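Local coordinates for intracellular protein transport protein USO1 (Saccharomyces cerevisiae S288c, PDB 6LSU), which tethers transport vesicles as a long coiled-coil homodimer with globular heads and is required for protein transport from the ER to the Golgi complex, at residues L247-N261 and Q302-L316. Residues are numbered along the deposited sequence; the frame is centred on the assembly and turned at random.
Sequences LRGSLVVNDCLSLIN and QRIVNINTALDIVSL
Successive armadillo repeats of the globular head meet here: helix 251-261 of ARM 4 runs nearly parallel to helix 302-316 of ARM 5, at 16° and with axes 9.5 Å apart, consistent with matching helices of neighbouring repeats in an alpha-solenoid. A run of amides lies along the N-terminal half of the seam, beside the apolar contact of Leu247 CD2 with Ile307 CD1. Asn306 ND2 donates to Leu247 O at 3.2 Å, tying the ARM 5 helix to the turn that leads into helix 251-261. The carbonyl oxygen of the same amide, Asn306 OD1, accepts from Gln302 NE2 one turn earlier (2.9 Å). Gln302 bends at chi2 (55°), which brings the same NE2 to Asn254 OD1, also at 2.9 Å and with a fairly straight N-H...O angle of 164°. Both acceptors lie in the plane of the Gln302 amide, although NE2 sits above each acceptor's own carbonyl plane. Asn254 is a knob among Gln302, Val305, Asn306 and Thr309, with Pro118 of a loop against it. Farther along, Leu257 is the next knob, its CB 3.7 Å from Thr309 CG2; Ile313 CD1 reaches Ile260 CG2 at 3.8 Å, and the Asn261 amide lies against Leu316 CD1. Back at the N-terminal end, the Arg248 CG methylene lies over one face of the Arg303 guanidinium, whose NH1 bonds to Phe298 O. Two donor bonds from one amide nitrogen should fix the rotation of Gln302, so buried amides set the pairing at one end and mostly aliphatic packing continues it.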
ATOM      1  N   LEU A 247      -2.537 -13.210  15.118  1.00 64.40           N
ATOM      2  CA  LEU A 247      -3.496 -12.346  14.386  1.00 60.07           C
ATOM      3  C   LEU A 247      -4.741 -12.108  15.244  1.00 64.04           C
ATOM      4  O   LEU A 247      -5.320 -10.971  15.164  1.00 64.34           O
ATOM      5  CB  LEU A 247      -3.851 -13.007  13.058  1.00 64.52           C
ATOM      6  CG  LEU A 247      -3.166 -12.411  11.827  1.00 71.38           C
ATOM      7  CD1 LEU A 247      -1.770 -11.876  12.116  1.00 65.26           C
ATOM      8  CD2 LEU A 247      -3.137 -13.411  10.693  1.00 67.00           C
ATOM      9  N   ARG A 248      -5.136 -13.096  16.059  1.00 63.57           N
ATOM     10  CA  ARG A 248      -6.342 -12.967  16.923  1.00 66.48           C
ATOM     11  C   ARG A 248      -6.054 -12.147  18.185  1.00 65.98           C
ATOM     12  O   ARG A 248      -7.002 -11.839  18.891  1.00 67.54           O
ATOM     13  CB  ARG A 248      -6.919 -14.350  17.222  1.00 66.16           C
ATOM     14  CG  ARG A 248      -7.500 -15.004  15.976  1.00 70.43           C
ATOM     15  CD  ARG A 248      -7.976 -16.417  16.186  1.00 71.09           C
ATOM     16  NE  ARG A 248      -6.932 -17.354  15.781  1.00 77.77           N
ATOM     17  CZ  ARG A 248      -7.140 -18.548  15.233  1.00 79.95           C
ATOM     18  NH1 ARG A 248      -8.368 -18.992  15.015  1.00 75.16           N
ATOM     19  NH2 ARG A 248      -6.108 -19.299  14.894  1.00 85.74           N
ATOM     20  N   GLY A 249      -4.811 -11.751  18.474  1.00 68.78           N
ATOM     21  CA  GLY A 249      -4.584 -10.655  19.442  1.00 67.50           C
ATOM     22  C   GLY A 249      -5.341  -9.405  18.998  1.00 68.41           C
ATOM     23  O   GLY A 249      -5.839  -9.344  17.841  1.00 85.95           O
ATOM     24  N   SER A 250      -5.532  -8.432  19.850  1.00 62.59           N
ATOM     25  CA  SER A 250      -6.155  -7.195  19.360  1.00 63.28           C
ATOM     26  C   SER A 250      -5.057  -6.125  19.292  1.00 62.13           C
ATOM     27  O   SER A 250      -4.082  -6.358  18.460  1.00 59.80           O
ATOM     28  CB  SER A 250      -7.412  -6.880  20.132  1.00 63.14           C
ATOM     29  OG  SER A 250      -7.108  -6.377  21.418  1.00 84.18           O
ATOM     30  N   LEU A 251      -5.113  -5.084  20.126  1.00 50.14           N
ATOM     31  CA  LEU A 251      -4.248  -3.906  19.935  1.00 54.03           C
ATOM     32  C   LEU A 251      -2.776  -4.240  20.230  1.00 53.43           C
ATOM     33  O   LEU A 251      -1.903  -3.744  19.452  1.00 56.83           O
ATOM     34  CB  LEU A 251      -4.754  -2.771  20.812  1.00 56.23           C
ATOM     35  CG  LEU A 251      -5.750  -1.853  20.150  1.00 56.48           C
ATOM     36  CD1 LEU A 251      -5.980  -0.657  21.088  1.00 61.28           C
ATOM     37  CD2 LEU A 251      -5.256  -1.384  18.805  1.00 56.38           C
ATOM     38  N   VAL A 252      -2.500  -5.055  21.255  1.00 47.77           N
ATOM     39  CA  VAL A 252      -1.095  -5.335  21.666  1.00 53.44           C
ATOM     40  C   VAL A 252      -0.331  -5.917  20.466  1.00 55.23           C
ATOM     41  O   VAL A 252       0.800  -5.461  20.220  1.00 59.56           O
ATOM     42  CB  VAL A 252      -1.008  -6.234  22.910  1.00 53.03           C
ATOM     43  CG1 VAL A 252       0.433  -6.549  23.255  1.00 57.77           C
ATOM     44  CG2 VAL A 252      -1.664  -5.555  24.094  1.00 56.11           C
ATOM     45  N   VAL A 253      -0.945  -6.839  19.714  1.00 56.82           N
ATOM     46  CA  VAL A 253      -0.342  -7.388  18.463  1.00 55.01           C
ATOM     47  C   VAL A 253      -0.168  -6.290  17.419  1.00 49.03           C
ATOM     48  O   VAL A 253       0.867  -6.279  16.781  1.00 49.16           O
ATOM     49  CB  VAL A 253      -1.161  -8.562  17.921  1.00 51.97           C
ATOM     50  CG1 VAL A 253      -0.682  -8.991  16.563  1.00 53.25           C
ATOM     51  CG2 VAL A 253      -1.094  -9.703  18.905  1.00 54.05           C
ATOM     52  N   ASN A 254      -1.147  -5.404  17.277  1.00 49.73           N
ATOM     53  CA  ASN A 254      -1.065  -4.234  16.359  1.00 47.47           C
ATOM     54  C   ASN A 254       0.149  -3.382  16.771  1.00 44.29           C
ATOM     55  O   ASN A 254       0.985  -3.029  15.900  1.00 39.17           O
ATOM     56  CB  ASN A 254      -2.343  -3.407  16.431  1.00 50.61           C
ATOM     57  CG  ASN A 254      -2.602  -2.604  15.183  1.00 46.02           C
ATOM     58  OD1 ASN A 254      -3.720  -2.227  14.931  1.00 53.64           O
ATOM     59  ND2 ASN A 254      -1.607  -2.359  14.386  1.00 49.53           N
ATOM     60  N   ASP A 255       0.274  -3.107  18.072  1.00 45.52           N
ATOM     61  CA  ASP A 255       1.447  -2.366  18.634  1.00 45.90           C
ATOM     62  C   ASP A 255       2.729  -3.151  18.309  1.00 44.14           C
ATOM     63  O   ASP A 255       3.598  -2.599  17.650  1.00 43.31           O
ATOM     64  CB  ASP A 255       1.280  -2.080  20.120  1.00 47.96           C
ATOM     65  CG  ASP A 255      -0.059  -1.426  20.503  1.00 52.83           C
ATOM     66  OD1 ASP A 255      -0.521  -1.691  21.614  1.00 53.56           O
ATOM     67  OD2 ASP A 255      -0.644  -0.650  19.701  1.00 55.33           O
ATOM     68  N   CYS A 256       2.796  -4.434  18.657  1.00 47.69           N
ATOM     69  CA  CYS A 256       3.994  -5.270  18.398  1.00 50.67           C
ATOM     70  C   CYS A 256       4.357  -5.182  16.926  1.00 52.65           C
ATOM     71  O   CYS A 256       5.545  -4.768  16.648  1.00 55.83           O
ATOM     72  CB  CYS A 256       3.767  -6.717  18.801  1.00 52.48           C
ATOM     73  SG  CYS A 256       3.788  -6.923  20.592  1.00 56.95           S
ATOM     74  N   LEU A 257       3.389  -5.440  16.029  1.00 49.63           N
ATOM     75  CA  LEU A 257       3.658  -5.371  14.567  1.00 51.38           C
ATOM     76  C   LEU A 257       4.091  -3.939  14.191  1.00 50.66           C
ATOM     77  O   LEU A 257       5.033  -3.775  13.421  1.00 54.75           O
ATOM     78  CB  LEU A 257       2.433  -5.860  13.778  1.00 50.26           C
ATOM     79  CG  LEU A 257       2.048  -7.321  14.023  1.00 49.62           C
ATOM     80  CD1 LEU A 257       0.595  -7.558  13.672  1.00 47.44           C
ATOM     81  CD2 LEU A 257       2.968  -8.249  13.258  1.00 50.22           C
ATOM     82  N   SER A 258       3.414  -2.939  14.729  1.00 54.53           N
ATOM     83  CA  SER A 258       3.636  -1.511  14.405  1.00 55.39           C
ATOM     84  C   SER A 258       5.072  -1.145  14.811  1.00 59.05           C
ATOM     85  O   SER A 258       5.767  -0.395  14.081  1.00 52.76           O
ATOM     86  CB  SER A 258       2.645  -0.671  15.116  1.00 55.03           C
ATOM     87  OG  SER A 258       2.130   0.294  14.234  1.00 66.91           O
ATOM     88  N   LEU A 259       5.507  -1.664  15.963  1.00 55.39           N
ATOM     89  CA  LEU A 259       6.882  -1.432  16.450  1.00 55.71           C
ATOM     90  C   LEU A 259       7.872  -2.188  15.543  1.00 55.49           C
ATOM     91  O   LEU A 259       8.859  -1.564  15.075  1.00 48.94           O
ATOM     92  CB  LEU A 259       6.992  -1.831  17.931  1.00 52.78           C
ATOM     93  CG  LEU A 259       8.409  -1.808  18.480  1.00 53.26           C
ATOM     94  CD1 LEU A 259       9.018  -0.423  18.289  1.00 53.78           C
ATOM     95  CD2 LEU A 259       8.439  -2.254  19.933  1.00 52.26           C
ATOM     96  N   ILE A 260       7.616  -3.456  15.213  1.00 55.73           N
ATOM     97  CA  ILE A 260       8.490  -4.160  14.229  1.00 52.05           C
ATOM     98  C   ILE A 260       8.581  -3.314  12.963  1.00 53.28           C
ATOM     99  O   ILE A 260       9.676  -3.262  12.374  1.00 62.51           O
ATOM    100  CB  ILE A 260       7.995  -5.579  13.922  1.00 50.41           C
ATOM    101  CG1 ILE A 260       7.946  -6.463  15.150  1.00 51.84           C
ATOM    102  CG2 ILE A 260       8.884  -6.214  12.850  1.00 52.11           C
ATOM    103  CD1 ILE A 260       7.599  -7.932  14.806  1.00 54.91           C
ATOM    104  N   ASN A 261       7.486  -2.694  12.550  1.00 51.91           N
ATOM    105  CA  ASN A 261       7.453  -1.899  11.309  1.00 56.61           C
ATOM    106  C   ASN A 261       8.389  -0.704  11.470  1.00 57.93           C
ATOM    107  O   ASN A 261       9.194  -0.497  10.569  1.00 66.55           O
ATOM    108  CB  ASN A 261       6.009  -1.516  10.943  1.00 59.66           C
ATOM    109  CG  ASN A 261       5.922  -0.784   9.625  1.00 60.07           C
ATOM    110  OD1 ASN A 261       6.405   0.352   9.522  1.00 66.46           O
ATOM    111  ND2 ASN A 261       5.342  -1.439   8.635  1.00 61.78           N
ATOM    112  N   GLN A 302      -9.822  -5.457  13.241  1.00 61.77           N
ATOM    113  CA  GLN A 302      -8.529  -5.541  13.947  1.00 58.76           C
ATOM    114  C   GLN A 302      -7.644  -6.609  13.278  1.00 61.51           C
ATOM    115  O   GLN A 302      -6.386  -6.343  13.048  1.00 54.83           O
ATOM    116  CB  GLN A 302      -8.752  -5.796  15.425  1.00 57.81           C
ATOM    117  CG  GLN A 302      -7.473  -5.722  16.233  1.00 57.34           C
ATOM    118  CD  GLN A 302      -6.774  -4.401  16.011  1.00 64.39           C
ATOM    119  OE1 GLN A 302      -7.278  -3.366  16.404  1.00 72.23           O
ATOM    120  NE2 GLN A 302      -5.577  -4.401  15.438  1.00 67.71           N
ATOM    121  N   ARG A 303      -8.225  -7.784  12.981  1.00 56.03           N
ATOM    122  CA  ARG A 303      -7.390  -8.887  12.410  1.00 49.06           C
ATOM    123  C   ARG A 303      -6.969  -8.535  10.986  1.00 46.47           C
ATOM    124  O   ARG A 303      -5.824  -8.840  10.625  1.00 48.35           O
ATOM    125  CB  ARG A 303      -8.166 -10.185  12.455  1.00 48.86           C
ATOM    126  CG  ARG A 303      -8.585 -10.505  13.880  1.00 46.28           C
ATOM    127  CD  ARG A 303      -9.577 -11.593  13.925  1.00 50.42           C
ATOM    128  NE  ARG A 303      -9.759 -11.914  15.309  1.00 52.42           N
ATOM    129  CZ  ARG A 303     -10.218 -13.049  15.751  1.00 51.63           C
ATOM    130  NH1 ARG A 303     -10.591 -13.976  14.898  1.00 55.61           N
ATOM    131  NH2 ARG A 303     -10.283 -13.228  17.046  1.00 55.28           N
ATOM    132  N   ILE A 304      -7.822  -7.815  10.258  1.00 45.92           N
ATOM    133  CA  ILE A 304      -7.504  -7.279   8.898  1.00 46.73           C
ATOM    134  C   ILE A 304      -6.278  -6.371   8.972  1.00 43.43           C
ATOM    135  O   ILE A 304      -5.332  -6.552   8.152  1.00 43.46           O
ATOM    136  CB  ILE A 304      -8.702  -6.538   8.274  1.00 46.08           C
ATOM    137  CG1 ILE A 304      -9.760  -7.582   7.858  1.00 45.70           C
ATOM    138  CG2 ILE A 304      -8.267  -5.644   7.094  1.00 39.82           C
ATOM    139  CD1 ILE A 304     -11.120  -6.997   7.458  1.00 43.86           C
ATOM    140  N   VAL A 305      -6.305  -5.416   9.915  1.00 42.37           N
ATOM    141  CA  VAL A 305      -5.190  -4.455  10.130  1.00 42.67           C
ATOM    142  C   VAL A 305      -3.948  -5.222  10.582  1.00 43.34           C
ATOM    143  O   VAL A 305      -2.891  -4.869  10.121  1.00 41.24           O
ATOM    144  CB  VAL A 305      -5.565  -3.375  11.155  1.00 48.87           C
ATOM    145  CG1 VAL A 305      -4.397  -2.387  11.403  1.00 50.69           C
ATOM    146  CG2 VAL A 305      -6.808  -2.608  10.747  1.00 46.65           C
ATOM    147  N   ASN A 306      -4.071  -6.242  11.443  1.00 46.65           N
ATOM    148  CA  ASN A 306      -2.886  -6.971  11.958  1.00 44.82           C
ATOM    149  C   ASN A 306      -2.252  -7.623  10.718  1.00 44.32           C
ATOM    150  O   ASN A 306      -1.063  -7.434  10.437  1.00 45.88           O
ATOM    151  CB  ASN A 306      -3.211  -7.949  13.091  1.00 47.27           C
ATOM    152  CG  ASN A 306      -3.557  -7.279  14.414  1.00 48.50           C
ATOM    153  OD1 ASN A 306      -3.396  -6.076  14.591  1.00 45.99           O
ATOM    154  ND2 ASN A 306      -4.027  -8.089  15.357  1.00 47.43           N
ATOM    155  N   ILE A 307      -3.036  -8.348   9.935  1.00 45.93           N
ATOM    156  CA  ILE A 307      -2.392  -9.135   8.852  1.00 45.40           C
ATOM    157  C   ILE A 307      -1.787  -8.127   7.868  1.00 48.53           C
ATOM    158  O   ILE A 307      -0.716  -8.434   7.287  1.00 49.68           O
ATOM    159  CB  ILE A 307      -3.316 -10.158   8.178  1.00 48.07           C
ATOM    160  CG1 ILE A 307      -2.494 -11.210   7.412  1.00 49.71           C
ATOM    161  CG2 ILE A 307      -4.373  -9.513   7.272  1.00 45.23           C
ATOM    162  CD1 ILE A 307      -3.277 -12.512   7.121  1.00 51.60           C
ATOM    163  N   ASN A 308      -2.434  -6.980   7.641  1.00 45.53           N
ATOM    164  CA  ASN A 308      -1.977  -6.089   6.573  1.00 44.12           C
ATOM    165  C   ASN A 308      -0.644  -5.502   7.055  1.00 46.24           C
ATOM    166  O   ASN A 308       0.293  -5.277   6.237  1.00 47.46           O
ATOM    167  CB  ASN A 308      -3.065  -5.071   6.231  1.00 45.38           C
ATOM    168  CG  ASN A 308      -4.031  -5.509   5.144  1.00 50.00           C
ATOM    169  OD1 ASN A 308      -3.873  -6.541   4.477  1.00 51.31           O
ATOM    170  ND2 ASN A 308      -5.077  -4.724   4.961  1.00 51.77           N
ATOM    171  N   THR A 309      -0.581  -5.153   8.341  1.00 49.34           N
ATOM    172  CA  THR A 309       0.678  -4.672   8.947  1.00 52.04           C
ATOM    173  C   THR A 309       1.764  -5.755   8.782  1.00 53.11           C
ATOM    174  O   THR A 309       2.915  -5.406   8.329  1.00 49.23           O
ATOM    175  CB  THR A 309       0.475  -4.255  10.397  1.00 55.72           C
ATOM    176  OG1 THR A 309      -0.639  -3.358  10.498  1.00 49.25           O
ATOM    177  CG2 THR A 309       1.723  -3.554  10.933  1.00 61.27           C
ATOM    178  N   ALA A 310       1.447  -7.013   9.097  1.00 46.66           N
ATOM    179  CA  ALA A 310       2.361  -8.150   8.845  1.00 49.76           C
ATOM    180  C   ALA A 310       2.847  -8.200   7.376  1.00 46.05           C
ATOM    181  O   ALA A 310       4.053  -8.308   7.141  1.00 51.05           O
ATOM    182  CB  ALA A 310       1.694  -9.437   9.281  1.00 44.43           C
ATOM    183  N   LEU A 311       1.935  -8.106   6.417  1.00 48.87           N
ATOM    184  CA  LEU A 311       2.231  -8.100   4.970  1.00 45.32           C
ATOM    185  C   LEU A 311       3.138  -6.927   4.649  1.00 43.53           C
ATOM    186  O   LEU A 311       4.030  -7.122   3.787  1.00 47.29           O
ATOM    187  CB  LEU A 311       0.949  -8.090   4.146  1.00 44.33           C
ATOM    188  CG  LEU A 311       0.204  -9.431   4.120  1.00 50.22           C
ATOM    189  CD1 LEU A 311      -1.177  -9.297   3.451  1.00 48.02           C
ATOM    190  CD2 LEU A 311       1.007 -10.502   3.401  1.00 47.07           C
ATOM    191  N   ASP A 312       2.930  -5.788   5.308  1.00 48.46           N
ATOM    192  CA  ASP A 312       3.700  -4.532   5.042  1.00 53.73           C
ATOM    193  C   ASP A 312       5.148  -4.789   5.483  1.00 50.77           C
ATOM    194  O   ASP A 312       6.066  -4.388   4.773  1.00 50.52           O
ATOM    195  CB  ASP A 312       3.057  -3.278   5.673  1.00 57.06           C
ATOM    196  CG  ASP A 312       1.791  -2.805   4.961  1.00 66.73           C
ATOM    197  OD1 ASP A 312       1.526  -3.283   3.796  1.00 76.02           O
ATOM    198  OD2 ASP A 312       1.065  -1.979   5.553  1.00 73.85           O
ATOM    199  N   ILE A 313       5.356  -5.517   6.575  1.00 47.48           N
ATOM    200  CA  ILE A 313       6.715  -5.802   7.075  1.00 47.17           C
ATOM    201  C   ILE A 313       7.419  -6.610   5.997  1.00 48.88           C
ATOM    202  O   ILE A 313       8.553  -6.212   5.634  1.00 50.19           O
ATOM    203  CB  ILE A 313       6.665  -6.521   8.413  1.00 48.82           C
ATOM    204  CG1 ILE A 313       6.302  -5.567   9.556  1.00 54.11           C
ATOM    205  CG2 ILE A 313       7.956  -7.251   8.635  1.00 51.31           C
ATOM    206  CD1 ILE A 313       5.695  -6.289  10.775  1.00 61.72           C
ATOM    207  N   VAL A 314       6.793  -7.681   5.463  1.00 44.60           N
ATOM    208  CA  VAL A 314       7.427  -8.375   4.304  1.00 46.76           C
ATOM    209  C   VAL A 314       7.805  -7.362   3.217  1.00 51.17           C
ATOM    210  O   VAL A 314       8.981  -7.399   2.780  1.00 54.07           O
ATOM    211  CB  VAL A 314       6.561  -9.497   3.732  1.00 48.47           C
ATOM    212  CG1 VAL A 314       7.274 -10.197   2.610  1.00 45.45           C
ATOM    213  CG2 VAL A 314       6.166 -10.520   4.808  1.00 53.45           C
ATOM    214  N   SER A 315       6.900  -6.438   2.858  1.00 52.91           N
ATOM    215  CA  SER A 315       7.113  -5.479   1.743  1.00 57.34           C
ATOM    216  C   SER A 315       8.319  -4.579   1.994  1.00 58.95           C
ATOM    217  O   SER A 315       9.104  -4.462   1.082  1.00 63.24           O
ATOM    218  CB  SER A 315       5.918  -4.637   1.439  1.00 58.81           C
ATOM    219  OG  SER A 315       5.061  -5.264   0.515  1.00 56.41           O
ATOM    220  N   LEU A 316       8.438  -3.988   3.183  1.00 63.03           N
ATOM    221  CA  LEU A 316       9.596  -3.150   3.622  1.00 66.34           C
ATOM    222  C   LEU A 316      10.948  -3.740   3.227  1.00 67.05           C
ATOM    223  O   LEU A 316      11.782  -2.972   2.713  1.00 69.17           O
ATOM    224  CB  LEU A 316       9.554  -3.004   5.148  1.00 74.43           C
ATOM    225  CG  LEU A 316       8.362  -2.189   5.624  1.00 78.03           C
ATOM    226  CD1 LEU A 316       8.371  -2.023   7.131  1.00 86.58           C
ATOM    227  CD2 LEU A 316       8.350  -0.850   4.897  1.00 79.43           C
TER